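PDB 7D3U: monovalent Na+/H+ antiporter subunit D, which probably works as a membrane subunit of the multi-subunit Mrp sodium/proton antiporter, and is related to the antiporter-like subunits of complex I. Local coordinates for residues 257-262 and 560-565. Sequence-based numbering, arbitrary orientation.
With LMT (dodecyl-beta-D-maltoside), chain R.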
ATOM      1  N   ILE A 257       4.884  -6.591 -11.293  1.00 63.89           N
ATOM      2  CA  ILE A 257       5.751  -5.797 -12.158  1.00 63.89           C
ATOM      3  C   ILE A 257       6.934  -6.633 -12.621  1.00 63.89           C
ATOM      4  O   ILE A 257       7.304  -6.617 -13.802  1.00 63.89           O
ATOM      5  CB  ILE A 257       6.214  -4.519 -11.436  1.00 63.89           C
ATOM      6  CG1 ILE A 257       5.047  -3.550 -11.268  1.00 63.89           C
ATOM      7  CG2 ILE A 257       7.335  -3.853 -12.210  1.00 63.89           C
ATOM      8  CD1 ILE A 257       5.455  -2.186 -10.771  1.00 63.89           C
ATOM      9  N   TYR A 258       7.531  -7.392 -11.700  1.00 66.00           N
ATOM     10  CA  TYR A 258       8.649  -8.259 -12.058  1.00 66.00           C
ATOM     11  C   TYR A 258       8.245  -9.254 -13.136  1.00 66.00           C
ATOM     12  O   TYR A 258       8.899  -9.354 -14.179  1.00 66.00           O
ATOM     13  CB  TYR A 258       9.159  -8.994 -10.822  1.00 66.00           C
ATOM     14  CG  TYR A 258      10.283  -8.290 -10.107  1.00 66.00           C
ATOM     15  CD1 TYR A 258      10.067  -7.090  -9.450  1.00 66.00           C
ATOM     16  CD2 TYR A 258      11.559  -8.828 -10.083  1.00 66.00           C
ATOM     17  CE1 TYR A 258      11.086  -6.446  -8.795  1.00 66.00           C
ATOM     18  CE2 TYR A 258      12.585  -8.190  -9.430  1.00 66.00           C
ATOM     19  CZ  TYR A 258      12.343  -7.000  -8.788  1.00 66.00           C
ATOM     20  OH  TYR A 258      13.361  -6.355  -8.133  1.00 66.00           O
ATOM     21  N   ARG A 259       7.160  -9.994 -12.901  1.00 67.49           N
ATOM     22  CA  ARG A 259       6.746 -11.024 -13.847  1.00 67.49           C
ATOM     23  C   ARG A 259       6.388 -10.428 -15.201  1.00 67.49           C
ATOM     24  O   ARG A 259       6.767 -10.971 -16.245  1.00 67.49           O
ATOM     25  CB  ARG A 259       5.565 -11.809 -13.282  1.00 67.49           C
ATOM     26  CG  ARG A 259       5.111 -12.954 -14.160  1.00 67.49           C
ATOM     27  CD  ARG A 259       6.059 -14.126 -14.047  1.00 67.49           C
ATOM     28  NE  ARG A 259       5.864 -14.859 -12.802  1.00 67.49           N
ATOM     29  CZ  ARG A 259       6.701 -15.780 -12.340  1.00 67.49           C
ATOM     30  NH1 ARG A 259       7.798 -16.080 -13.019  1.00 67.49           N
ATOM     31  NH2 ARG A 259       6.444 -16.399 -11.198  1.00 67.49           N
ATOM     32  N   ILE A 260       5.667  -9.306 -15.207  1.00 67.38           N
ATOM     33  CA  ILE A 260       5.230  -8.710 -16.464  1.00 67.38           C
ATOM     34  C   ILE A 260       6.423  -8.200 -17.257  1.00 67.38           C
ATOM     35  O   ILE A 260       6.575  -8.511 -18.444  1.00 67.38           O
ATOM     36  CB  ILE A 260       4.207  -7.592 -16.203  1.00 67.38           C
ATOM     37  CG1 ILE A 260       2.897  -8.186 -15.696  1.00 67.38           C
ATOM     38  CG2 ILE A 260       3.954  -6.809 -17.468  1.00 67.38           C
ATOM     39  CD1 ILE A 260       2.399  -9.323 -16.534  1.00 67.38           C
ATOM     40  N   TYR A 261       7.293  -7.411 -16.623  1.00 71.64           N
ATOM     41  CA  TYR A 261       8.427  -6.873 -17.360  1.00 71.64           C
ATOM     42  C   TYR A 261       9.439  -7.946 -17.728  1.00 71.64           C
ATOM     43  O   TYR A 261      10.199  -7.756 -18.683  1.00 71.64           O
ATOM     44  CB  TYR A 261       9.115  -5.767 -16.564  1.00 71.64           C
ATOM     45  CG  TYR A 261      10.072  -4.964 -17.407  1.00 71.64           C
ATOM     46  CD1 TYR A 261       9.612  -3.947 -18.228  1.00 71.64           C
ATOM     47  CD2 TYR A 261      11.430  -5.237 -17.401  1.00 71.64           C
ATOM     48  CE1 TYR A 261      10.480  -3.217 -19.010  1.00 71.64           C
ATOM     49  CE2 TYR A 261      12.303  -4.514 -18.181  1.00 71.64           C
ATOM     50  CZ  TYR A 261      11.823  -3.504 -18.982  1.00 71.64           C
ATOM     51  OH  TYR A 261      12.692  -2.779 -19.759  1.00 71.64           O
ATOM     52  N   ALA A 262       9.467  -9.072 -17.014  1.00 68.65           N
ATOM     53  CA  ALA A 262      10.411 -10.121 -17.365  1.00 68.65           C
ATOM     54  C   ALA A 262       9.886 -10.992 -18.495  1.00 68.65           C
ATOM     55  O   ALA A 262      10.654 -11.404 -19.371  1.00 68.65           O
ATOM     56  CB  ALA A 262      10.727 -10.974 -16.141  1.00 68.65           C
ATOM     57  N   ALA A 560      16.726 -16.522 -12.241  1.00 73.18           N
ATOM     58  CA  ALA A 560      16.935 -17.345 -13.424  1.00 73.18           C
ATOM     59  C   ALA A 560      15.634 -17.695 -14.131  1.00 73.18           C
ATOM     60  O   ALA A 560      15.677 -18.183 -15.264  1.00 73.18           O
ATOM     61  CB  ALA A 560      17.679 -18.628 -13.051  1.00 73.18           C
ATOM     62  N   ASN A 561      14.491 -17.463 -13.494  1.00 74.93           N
ATOM     63  CA  ASN A 561      13.192 -17.639 -14.123  1.00 74.93           C
ATOM     64  C   ASN A 561      12.656 -16.350 -14.726  1.00 74.93           C
ATOM     65  O   ASN A 561      11.571 -16.361 -15.314  1.00 74.93           O
ATOM     66  CB  ASN A 561      12.190 -18.189 -13.107  1.00 74.93           C
ATOM     67  CG  ASN A 561      12.477 -19.622 -12.729  1.00 74.93           C
ATOM     68  OD1 ASN A 561      13.061 -20.375 -13.508  1.00 74.93           O
ATOM     69  ND2 ASN A 561      12.074 -20.008 -11.527  1.00 74.93           N
ATOM     70  N   LEU A 562      13.383 -15.243 -14.587  1.00 72.31           N
ATOM     71  CA  LEU A 562      12.968 -13.956 -15.123  1.00 72.31           C
ATOM     72  C   LEU A 562      13.870 -13.468 -16.246  1.00 72.31           C
ATOM     73  O   LEU A 562      13.371 -13.030 -17.286  1.00 72.31           O
ATOM     74  CB  LEU A 562      12.917 -12.912 -14.001  1.00 72.31           C
ATOM     75  CG  LEU A 562      11.970 -13.224 -12.843  1.00 72.31           C
ATOM     76  CD1 LEU A 562      11.960 -12.090 -11.840  1.00 72.31           C
ATOM     77  CD2 LEU A 562      10.574 -13.491 -13.361  1.00 72.31           C
ATOM     78  N   TYR A 563      15.190 -13.530 -16.074  1.00 75.75           N
ATOM     79  CA  TYR A 563      16.085 -13.148 -17.158  1.00 75.75           C
ATOM     80  C   TYR A 563      16.219 -14.235 -18.215  1.00 75.75           C
ATOM     81  O   TYR A 563      16.981 -14.056 -19.171  1.00 75.75           O
ATOM     82  CB  TYR A 563      17.466 -12.757 -16.612  1.00 75.75           C
ATOM     83  CG  TYR A 563      18.308 -13.868 -16.011  1.00 75.75           C
ATOM     84  CD1 TYR A 563      18.912 -14.831 -16.811  1.00 75.75           C
ATOM     85  CD2 TYR A 563      18.536 -13.922 -14.644  1.00 75.75           C
ATOM     86  CE1 TYR A 563      19.688 -15.832 -16.261  1.00 75.75           C
ATOM     87  CE2 TYR A 563      19.313 -14.917 -14.087  1.00 75.75           C
ATOM     88  CZ  TYR A 563      19.885 -15.869 -14.899  1.00 75.75           C
ATOM     89  OH  TYR A 563      20.660 -16.862 -14.346  1.00 75.75           O
ATOM     90  N   ASP A 564      15.499 -15.346 -18.068  1.00 78.52           N
ATOM     91  CA  ASP A 564      15.500 -16.422 -19.058  1.00 78.52           C
ATOM     92  C   ASP A 564      14.186 -17.177 -18.940  1.00 78.52           C
ATOM     93  O   ASP A 564      14.128 -18.289 -18.404  1.00 78.52           O
ATOM     94  CB  ASP A 564      16.695 -17.351 -18.850  1.00 78.52           C
ATOM     95  CG  ASP A 564      16.969 -18.227 -20.053  1.00 78.52           C
ATOM     96  OD1 ASP A 564      16.099 -19.051 -20.404  1.00 78.52           O
ATOM     97  OD2 ASP A 564      18.056 -18.087 -20.652  1.00 78.52           O
ATOM     98  N   PRO A 565      13.098 -16.594 -19.438  1.00 77.76           N
ATOM     99  CA  PRO A 565      11.778 -17.191 -19.217  1.00 77.76           C
ATOM    100  C   PRO A 565      11.446 -18.287 -20.213  1.00 77.76           C
ATOM    101  O   PRO A 565      10.282 -18.680 -20.336  1.00 77.76           O
ATOM    102  CB  PRO A 565      10.838 -15.994 -19.370  1.00 77.76           C
ATOM    103  CG  PRO A 565      11.514 -15.151 -20.390  1.00 77.76           C
ATOM    104  CD  PRO A 565      13.005 -15.330 -20.189  1.00 77.76           C
TER
HETATM  105  C1B LMT R1201      10.600   5.040 -31.980  1.00 82.06           C
HETATM  106  C2B LMT R1201      10.062   6.426 -32.385  1.00 82.06           C
HETATM  107  C3B LMT R1201      10.619   6.852 -33.755  1.00 82.06           C
HETATM  108  C4B LMT R1201      11.916   6.077 -34.079  1.00 82.06           C
HETATM  109  C5B LMT R1201      11.562   4.577 -34.103  1.00 82.06           C
HETATM  110  C6B LMT R1201      12.834   3.739 -34.045  1.00 82.06           C
HETATM  111  O1B LMT R1201       9.787   4.500 -30.990  1.00 82.06           O
HETATM  112  O2B LMT R1201       8.696   6.326 -32.428  1.00 82.06           O
HETATM  113  O3B LMT R1201      10.790   8.209 -33.831  1.00 82.06           O
HETATM  114  O4' LMT R1201      12.418   6.453 -35.303  1.00 82.06           O
HETATM  115  O5B LMT R1201      10.660   4.185 -33.083  1.00 82.06           O
HETATM  116  O6B LMT R1201      12.528   2.410 -34.176  1.00 82.06           O
HETATM  117  C1' LMT R1201       7.813   3.697 -28.366  1.00 82.06           C
HETATM  118  C2' LMT R1201       7.802   5.094 -29.003  1.00 82.06           C
HETATM  119  C3' LMT R1201       9.233   5.664 -28.987  1.00 82.06           C
HETATM  120  C4' LMT R1201      10.195   4.671 -29.652  1.00 82.06           C
HETATM  121  C5' LMT R1201       9.995   3.324 -28.920  1.00 82.06           C
HETATM  122  C6' LMT R1201      11.266   2.675 -28.445  1.00 82.06           C
HETATM  123  O1' LMT R1201       6.923   3.638 -27.331  1.00 82.06           O
HETATM  124  O2' LMT R1201       7.414   4.960 -30.309  1.00 82.06           O
HETATM  125  O3' LMT R1201       9.626   5.900 -27.709  1.00 82.06           O
HETATM  126  O5' LMT R1201       9.107   3.462 -27.845  1.00 82.06           O
HETATM  127  O6' LMT R1201      12.238   3.636 -28.524  1.00 82.06           O
HETATM  128  C1  LMT R1201       7.483   3.649 -26.043  1.00 82.06           C
HETATM  129  C2  LMT R1201       6.624   2.710 -25.254  1.00 82.06           C
HETATM  130  C3  LMT R1201       6.482   3.007 -23.801  1.00 82.06           C
HETATM  131  C4  LMT R1201       6.775   1.737 -23.053  1.00 82.06           C
HETATM  132  C5  LMT R1201       6.931   2.027 -21.602  1.00 82.06           C
HETATM  133  C6  LMT R1201       7.645   0.936 -20.884  1.00 82.06           C
HETATM  134  C7  LMT R1201       7.787   1.301 -19.440  1.00 82.06           C
HETATM  135  C8  LMT R1201       8.524   0.223 -18.733  1.00 82.06           C
HETATM  136  C9  LMT R1201       8.735   0.494 -17.283  1.00 82.06           C
HETATM  137  C10 LMT R1201       9.410  -0.709 -16.693  1.00 82.06           C
HETATM  138  C11 LMT R1201      10.821  -0.411 -16.305  1.00 82.06           C
HETATM  139  C12 LMT R1201      11.116  -0.872 -14.920  1.00 82.06           C
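Near the end of helix 249-263, residues 257-262 meet the irregular loop 560-565, and the two backbones come nearest at A262 and L562, whose CA atoms lie 5.1 Å apart. The loop links helix 549-559 to the last helix, 566-572, with P565 at the N-cap position of the latter.

L562 carries the contact. Its CG stands anti to the carbonyl carbon (chi1 -59°), and the two methyls fork over the helix. L562 CD1 meets the ring of Y258 at its edge, in the ring plane, 3.7 Å from CD2 of Y258. L562 CD2 lies 3.8 Å from NH1 of R259, obliquely to the guanidinium. The methyl of A262 sits against the base of the leucine, with A262 CB 3.6 Å from L562 CB. A262 CB is also 3.5 Å from L562 O. CG of P565 adds a looser touch, 4.0 Å from the A262 O.

R259 starts out away from the loop, with CG anti to its backbone N (chi1 -177°). Bends at chi2 and chi3 bring its tip round to L562. NH1 forms a salt bridge with D77, and NH2 a hydrogen bond with Y255. Y258 OH bonds to the I311 O. An alanine in place of L562 would remove CG and both methyls, and would probably loosen the packing against Y258 and R259.

The junction is buried and mainly apolar. The polar ends of Y258 and R259 have partners outside the loop. What joins the loop to this predicted transmembrane helix is van der Waals contact, centred on L562 and A262.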